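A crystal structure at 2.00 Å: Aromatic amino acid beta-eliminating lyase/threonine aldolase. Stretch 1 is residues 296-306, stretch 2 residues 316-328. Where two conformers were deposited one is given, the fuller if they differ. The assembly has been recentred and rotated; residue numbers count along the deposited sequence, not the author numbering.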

ATOM      1  N   GLY A 296      28.694 -26.913  -8.533  1.00 23.77           N
ATOM      2  CA  GLY A 296      27.864 -27.476  -9.581  1.00 23.72           C
ATOM      3  C   GLY A 296      26.658 -26.568  -9.806  1.00 24.59           C
ATOM      4  O   GLY A 296      26.391 -25.682  -9.032  1.00 27.00           O
ATOM      5  N   GLN A 297      25.908 -26.826 -10.862  1.00 23.23           N
ATOM      6  CA  GLN A 297      24.800 -25.961 -11.260  1.00 22.49           C
ATOM      7  C   GLN A 297      23.490 -26.650 -10.878  1.00 22.73           C
ATOM      8  O   GLN A 297      23.480 -27.864 -10.522  1.00 21.64           O
ATOM      9  CB  GLN A 297      24.878 -25.690 -12.774  1.00 22.36           C
ATOM     10  CG  GLN A 297      26.237 -25.148 -13.361  1.00 24.70           C
ATOM     11  CD  GLN A 297      26.621 -23.695 -12.984  1.00 28.38           C
ATOM     12  OE1 GLN A 297      27.767 -23.278 -13.185  1.00 33.73           O
ATOM     13  NE2 GLN A 297      25.696 -22.950 -12.409  1.00 26.23           N
ATOM     14  N   ALA A 298      22.384 -25.917 -10.980  1.00 21.11           N
ATOM     15  CA  ALA A 298      21.068 -26.418 -10.537  1.00 22.70           C
ATOM     16  C   ALA A 298      20.665 -27.723 -11.207  1.00 23.17           C
ATOM     17  O   ALA A 298      20.054 -28.558 -10.587  1.00 24.23           O
ATOM     18  CB  ALA A 298      19.995 -25.378 -10.764  1.00 22.20           C
ATOM     19  N   ALA A 299      21.002 -27.880 -12.484  1.00 21.68           N
ATOM     20  CA  ALA A 299      20.764 -29.128 -13.205  1.00 22.10           C
ATOM     21  C   ALA A 299      21.480 -30.348 -12.580  1.00 22.19           C
ATOM     22  O   ALA A 299      20.986 -31.456 -12.705  1.00 22.90           O
ATOM     23  CB  ALA A 299      21.188 -28.963 -14.662  1.00 20.20           C
ATOM     24  N   ASP A 300      22.624 -30.116 -11.936  1.00 22.06           N
ATOM     25  CA  ASP A 300      23.365 -31.118 -11.159  1.00 24.71           C
ATOM     26  C   ASP A 300      22.850 -31.346  -9.743  1.00 24.29           C
ATOM     27  O   ASP A 300      22.807 -32.477  -9.277  1.00 23.06           O
ATOM     28  CB  ASP A 300      24.824 -30.702 -10.997  1.00 24.69           C
ATOM     29  CG  ASP A 300      25.491 -30.365 -12.319  1.00 32.05           C
ATOM     30  OD1 ASP A 300      25.467 -31.232 -13.195  1.00 28.69           O
ATOM     31  OD2 ASP A 300      26.040 -29.249 -12.472  1.00 35.66           O
ATOM     32  N   ILE A 301      22.511 -30.264  -9.057  1.00 22.81           N
ATOM     33  CA  ILE A 301      22.205 -30.286  -7.614  1.00 23.47           C
ATOM     34  C   ILE A 301      20.720 -30.432  -7.325  1.00 23.90           C
ATOM     35  O   ILE A 301      20.340 -31.152  -6.403  1.00 23.69           O
ATOM     36  CB  ILE A 301      22.734 -28.997  -6.919  1.00 23.14           C
ATOM     37  CG1 ILE A 301      24.227 -28.841  -7.163  1.00 24.39           C
ATOM     38  CG2 ILE A 301      22.413 -28.987  -5.416  1.00 19.70           C
ATOM     39  CD1 ILE A 301      25.086 -30.078  -6.939  1.00 21.24           C
ATOM     40  N   SER A 302      19.867 -29.758  -8.092  1.00 22.75           N
ATOM     41  CA  SER A 302      18.421 -29.888  -7.850  1.00 24.56           C
ATOM     42  C   SER A 302      17.941 -31.358  -7.652  1.00 24.21           C
ATOM     43  O   SER A 302      17.224 -31.642  -6.686  1.00 24.01           O
ATOM     44  CB  SER A 302      17.617 -29.178  -8.946  1.00 25.61           C
ATOM     45  OG  SER A 302      16.270 -29.596  -8.962  1.00 29.07           O
ATOM     46  N   PRO A 303      18.322 -32.289  -8.552  1.00 25.34           N
ATOM     47  CA  PRO A 303      17.839 -33.677  -8.388  1.00 26.13           C
ATOM     48  C   PRO A 303      18.213 -34.306  -7.057  1.00 26.89           C
ATOM     49  O   PRO A 303      17.415 -35.062  -6.502  1.00 28.24           O
ATOM     50  CB  PRO A 303      18.525 -34.439  -9.522  1.00 26.42           C
ATOM     51  CG  PRO A 303      18.828 -33.433 -10.534  1.00 27.74           C
ATOM     52  CD  PRO A 303      19.140 -32.154  -9.771  1.00 25.05           C
ATOM     53  N   LYS A 304      19.399 -33.980  -6.541  1.00 26.06           N
ATOM     54  CA  LYS A 304      19.846 -34.534  -5.256  1.00 27.65           C
ATOM     55  C   LYS A 304      18.919 -34.052  -4.136  1.00 28.68           C
ATOM     56  O   LYS A 304      18.395 -34.852  -3.348  1.00 27.03           O
ATOM     57  CB  LYS A 304      21.285 -34.135  -4.943  1.00 28.85           C
ATOM     58  CG  LYS A 304      22.307 -34.715  -5.884  1.00 33.69           C
ATOM     59  CD  LYS A 304      23.731 -34.359  -5.475  1.00 39.12           C
ATOM     60  CE  LYS A 304      24.747 -34.923  -6.481  1.00 47.36           C
ATOM     61  NZ  LYS A 304      26.073 -34.249  -6.376  1.00 49.96           N
ATOM     62  N   LEU A 305      18.711 -32.737  -4.108  1.00 27.92           N
ATOM     63  CA  LEU A 305      17.855 -32.090  -3.131  1.00 27.16           C
ATOM     64  C   LEU A 305      16.421 -32.564  -3.236  1.00 28.15           C
ATOM     65  O   LEU A 305      15.783 -32.795  -2.210  1.00 26.57           O
ATOM     66  CB  LEU A 305      17.921 -30.558  -3.284  1.00 25.77           C
ATOM     67  CG  LEU A 305      19.261 -29.925  -2.897  1.00 23.37           C
ATOM     68  CD1 LEU A 305      19.293 -28.479  -3.370  1.00 23.77           C
ATOM     69  CD2 LEU A 305      19.548 -30.024  -1.362  1.00 24.50           C
ATOM     70  N   GLU A 306      15.922 -32.682  -4.474  1.00 28.00           N
ATOM     71  CA  GLU A 306      14.598 -33.186  -4.752  1.00 26.57           C
ATOM     72  C   GLU A 306      14.396 -34.525  -4.030  1.00 27.99           C
ATOM     73  O   GLU A 306      13.469 -34.683  -3.283  1.00 28.09           O
ATOM     74  CB  GLU A 306      14.403 -33.399  -6.271  1.00 28.89           C
ATOM     75  CG  GLU A 306      13.075 -34.107  -6.645  1.00 33.87           C
ATOM     76  CD  GLU A 306      12.951 -34.497  -8.118  1.00 30.86           C
ATOM     77  OE1 GLU A 306      13.824 -35.247  -8.639  1.00 36.44           O
ATOM     78  OE2 GLU A 306      11.962 -34.081  -8.743  1.00 37.46           O
ATOM     79  N   PHE A 316      15.085 -28.298   3.045  1.00 22.16           N
ATOM     80  CA  PHE A 316      16.410 -27.633   3.214  1.00 20.77           C
ATOM     81  C   PHE A 316      16.561 -26.421   2.285  1.00 21.29           C
ATOM     82  O   PHE A 316      17.084 -25.386   2.695  1.00 21.07           O
ATOM     83  CB  PHE A 316      17.571 -28.579   2.934  1.00 22.37           C
ATOM     84  CG  PHE A 316      17.664 -29.742   3.886  1.00 20.97           C
ATOM     85  CD1 PHE A 316      16.904 -30.892   3.677  1.00 25.82           C
ATOM     86  CD2 PHE A 316      18.482 -29.671   4.990  1.00 25.14           C
ATOM     87  CE1 PHE A 316      16.974 -31.961   4.553  1.00 26.77           C
ATOM     88  CE2 PHE A 316      18.560 -30.722   5.880  1.00 27.37           C
ATOM     89  CZ  PHE A 316      17.804 -31.872   5.666  1.00 29.01           C
ATOM     90  N   VAL A 317      16.076 -26.572   1.052  1.00 21.04           N
ATOM     91  CA  VAL A 317      16.353 -25.663  -0.073  1.00 20.90           C
ATOM     92  C   VAL A 317      15.096 -25.575  -0.929  1.00 20.62           C
ATOM     93  O   VAL A 317      14.630 -26.589  -1.447  1.00 22.31           O
ATOM     94  CB  VAL A 317      17.510 -26.209  -0.930  1.00 19.45           C
ATOM     95  CG1 VAL A 317      17.803 -25.326  -2.204  1.00 15.39           C
ATOM     96  CG2 VAL A 317      18.757 -26.352  -0.084  1.00 17.79           C
ATOM     97  N   GLY A 318      14.545 -24.382  -1.051  1.00 21.58           N
ATOM     98  CA  GLY A 318      13.331 -24.165  -1.838  1.00 22.25           C
ATOM     99  C   GLY A 318      13.512 -23.716  -3.275  1.00 22.03           C
ATOM    100  O   GLY A 318      12.578 -23.805  -4.066  1.00 22.76           O
ATOM    101  N   TYR A 319      14.713 -23.256  -3.611  1.00 21.00           N
ATOM    102  CA  TYR A 319      15.029 -22.779  -4.949  1.00 20.50           C
ATOM    103  C   TYR A 319      16.557 -22.652  -5.026  1.00 20.29           C
ATOM    104  O   TYR A 319      17.190 -22.441  -4.004  1.00 19.27           O
ATOM    105  CB  TYR A 319      14.377 -21.412  -5.169  1.00 20.33           C
ATOM    106  CG  TYR A 319      15.052 -20.350  -4.343  1.00 17.91           C
ATOM    107  CD1 TYR A 319      14.664 -20.101  -3.035  1.00 19.83           C
ATOM    108  CD2 TYR A 319      16.153 -19.624  -4.862  1.00 19.65           C
ATOM    109  CE1 TYR A 319      15.328 -19.107  -2.256  1.00 23.97           C
ATOM    110  CE2 TYR A 319      16.823 -18.660  -4.098  1.00 21.26           C
ATOM    111  CZ  TYR A 319      16.403 -18.410  -2.789  1.00 22.10           C
ATOM    112  OH  TYR A 319      17.082 -17.465  -2.027  1.00 21.53           O
ATOM    113  N   LEU A 320      17.127 -22.743  -6.226  1.00 20.48           N
ATOM    114  CA  LEU A 320      18.539 -22.431  -6.488  1.00 20.54           C
ATOM    115  C   LEU A 320      18.716 -21.282  -7.504  1.00 21.40           C
ATOM    116  O   LEU A 320      17.851 -21.061  -8.338  1.00 23.56           O
ATOM    117  CB  LEU A 320      19.253 -23.674  -6.998  1.00 22.10           C
ATOM    118  CG  LEU A 320      19.402 -24.830  -5.993  1.00 22.00           C
ATOM    119  CD1 LEU A 320      19.628 -26.152  -6.804  1.00 17.12           C
ATOM    120  CD2 LEU A 320      20.523 -24.555  -4.998  1.00 19.86           C
ATOM    121  N   VAL A 321      19.827 -20.552  -7.408  1.00 20.12           N
ATOM    122  CA  VAL A 321      20.174 -19.489  -8.355  1.00 21.51           C
ATOM    123  C   VAL A 321      21.540 -19.855  -8.878  1.00 21.14           C
ATOM    124  O   VAL A 321      22.480 -19.904  -8.089  1.00 21.42           O
ATOM    125  CB  VAL A 321      20.185 -18.074  -7.694  1.00 21.66           C
ATOM    126  CG1 VAL A 321      20.691 -16.996  -8.686  1.00 22.24           C
ATOM    127  CG2 VAL A 321      18.787 -17.709  -7.184  1.00 21.48           C
ATOM    128  N   ASP A 322      21.641 -20.144 -10.188  1.00 19.99           N
ATOM    129  CA  ASP A 322      22.902 -20.536 -10.780  1.00 21.32           C
ATOM    130  C   ASP A 322      23.851 -19.352 -10.845  1.00 21.91           C
ATOM    131  O   ASP A 322      23.453 -18.231 -11.158  1.00 21.18           O
ATOM    132  CB  ASP A 322      22.738 -21.161 -12.190  1.00 22.13           C
ATOM    133  CG  ASP A 322      22.504 -22.636 -12.149  1.00 21.72           C
ATOM    134  OD1 ASP A 322      22.921 -23.258 -11.149  1.00 23.64           O
ATOM    135  OD2 ASP A 322      21.946 -23.184 -13.127  1.00 24.06           O
ATOM    136  N   LYS A 323      25.110 -19.631 -10.530  1.00 20.82           N
ATOM    137  CA  LYS A 323      26.183 -18.653 -10.595  1.00 21.60           C
ATOM    138  C   LYS A 323      27.286 -19.344 -11.388  1.00 21.21           C
ATOM    139  O   LYS A 323      27.017 -20.325 -12.115  1.00 20.65           O
ATOM    140  CB  LYS A 323      26.680 -18.280  -9.180  1.00 21.54           C
ATOM    141  CG  LYS A 323      25.631 -17.765  -8.273  1.00 26.45           C
ATOM    142  CD  LYS A 323      25.355 -16.309  -8.498  1.00 32.95           C
ATOM    143  CE  LYS A 323      24.588 -15.766  -7.300  1.00 40.48           C
ATOM    144  NZ  LYS A 323      24.338 -14.314  -7.385  1.00 44.20           N
ATOM    145  N   ASP A 324      28.512 -18.843 -11.261  1.00 21.96           N
ATOM    146  CA  ASP A 324      29.640 -19.369 -12.042  0.50 23.18           C
ATOM    147  C   ASP A 324      30.252 -20.616 -11.374  1.00 23.64           C
ATOM    148  O   ASP A 324      31.049 -20.511 -10.442  1.00 23.63           O
ATOM    149  CB  ASP A 324      30.703 -18.279 -12.229  0.50 22.03           C
ATOM    150  CG  ASP A 324      31.817 -18.702 -13.191  0.50 26.17           C
ATOM    151  OD1 ASP A 324      31.596 -19.618 -14.015  0.50 26.32           O
ATOM    152  OD2 ASP A 324      32.912 -18.112 -13.119  0.50 24.41           O
ATOM    153  N   GLY A 325      29.870 -21.799 -11.860  1.00 23.68           N
ATOM    154  CA  GLY A 325      30.386 -23.049 -11.313  1.00 24.07           C
ATOM    155  C   GLY A 325      29.799 -23.477  -9.977  1.00 23.74           C
ATOM    156  O   GLY A 325      30.241 -24.463  -9.406  1.00 22.77           O
ATOM    157  N   TYR A 326      28.834 -22.714  -9.462  1.00 23.97           N
ATOM    158  CA  TYR A 326      28.099 -23.076  -8.248  1.00 22.55           C
ATOM    159  C   TYR A 326      26.678 -22.514  -8.328  1.00 21.18           C
ATOM    160  O   TYR A 326      26.371 -21.739  -9.228  1.00 20.24           O
ATOM    161  CB  TYR A 326      28.851 -22.551  -7.013  1.00 23.76           C
ATOM    162  CG  TYR A 326      28.771 -21.059  -6.801  1.00 23.51           C
ATOM    163  CD1 TYR A 326      29.557 -20.184  -7.527  1.00 22.92           C
ATOM    164  CD2 TYR A 326      27.904 -20.537  -5.856  1.00 22.94           C
ATOM    165  CE1 TYR A 326      29.485 -18.768  -7.306  1.00 25.28           C
ATOM    166  CE2 TYR A 326      27.796 -19.154  -5.647  1.00 25.61           C
ATOM    167  CZ  TYR A 326      28.598 -18.282  -6.357  1.00 26.45           C
ATOM    168  OH  TYR A 326      28.436 -16.958  -6.094  1.00 28.38           O
ATOM    169  N   CYS A 327      25.806 -22.949  -7.426  1.00 20.16           N
ATOM    170  CA  CYS A 327      24.444 -22.428  -7.321  1.00 18.93           C
ATOM    171  C   CYS A 327      24.151 -22.143  -5.869  1.00 21.00           C
ATOM    172  O   CYS A 327      24.757 -22.737  -4.968  1.00 20.87           O
ATOM    173  CB  CYS A 327      23.410 -23.412  -7.886  1.00 19.04           C
ATOM    174  SG  CYS A 327      23.567 -25.081  -7.299  1.00 23.00           S
ATOM    175  N   SER A 328      23.210 -21.252  -5.637  1.00 20.95           N
ATOM    176  CA  SER A 328      23.072 -20.613  -4.331  1.00 22.11           C
ATOM    177  C   SER A 328      21.630 -20.495  -3.918  1.00 21.75           C
ATOM    178  O   SER A 328      20.741 -20.391  -4.757  1.00 19.45           O
ATOM    179  CB  SER A 328      23.654 -19.200  -4.405  1.00 22.86           C
ATOM    180  OG  SER A 328      23.604 -18.553  -3.157  1.00 30.54           O
TER

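The contact joins the start of a helix to a hairpin, polar at the helix's first turn and greasy further along. The hairpin is tied to itself by Val 321 and Ser 328, which exchange backbone hydrogen bonds, and by Lys 323 N to Tyr 326 O; its turn leaves a polar hollow, and Gln 297 fills it. The CA-to-CB bond of Gln 297 points sideways, but chi1 and chi2, both m, fold the amide back into the turn. There Gln 297 OE1 accepts from Gly 325 N at 2.9 Å, while Gln 297 NE2 donates to Lys 323 O at 3.0 Å and, weakly, to Asp 322 OD1 at 3.1 Å. A primary amide suits this site because it offers donor and acceptor side by side.

Asp 322 points toward the helix, and its OD1 also takes the free amide of Ala 298 N at 2.7 Å, an N–H of the first turn with no earlier carbonyl in the helix to serve. The methyl of Ala 298 lies beside the carboxylate, with Ala 298 CB 3.6 Å from Asp 322 OD1. Just before the helix, Gly 296 N donates to Gly 325 O at 3.0 Å, nearly straight. Both glycines have positive phi; at Gly 296 a CB would be jammed against the preceding carbonyl and crowded by Ile 301 CD1.

Beyond this lock, Leu 320 is the principal bump. Leu 320 CD1 sits in a shallow hollow lined by Ala 298, Ile 301, Ser 302 and Leu 305, lying 4.1 Å from Ala 298 CB and 4.2 Å from both Ile 301 CG2 and Leu 305 CD1. Buried Leu 305 reaches back, its CD1 3.7 Å from Val 317 CG1, and Cys 327 SG packs 3.8 Å from Ile 301 CG1. The rule is compact: one amide plugs the turn, one carboxylate accepts the first-turn N–H of Ala 298, and branched side chains pack together farther along the helix.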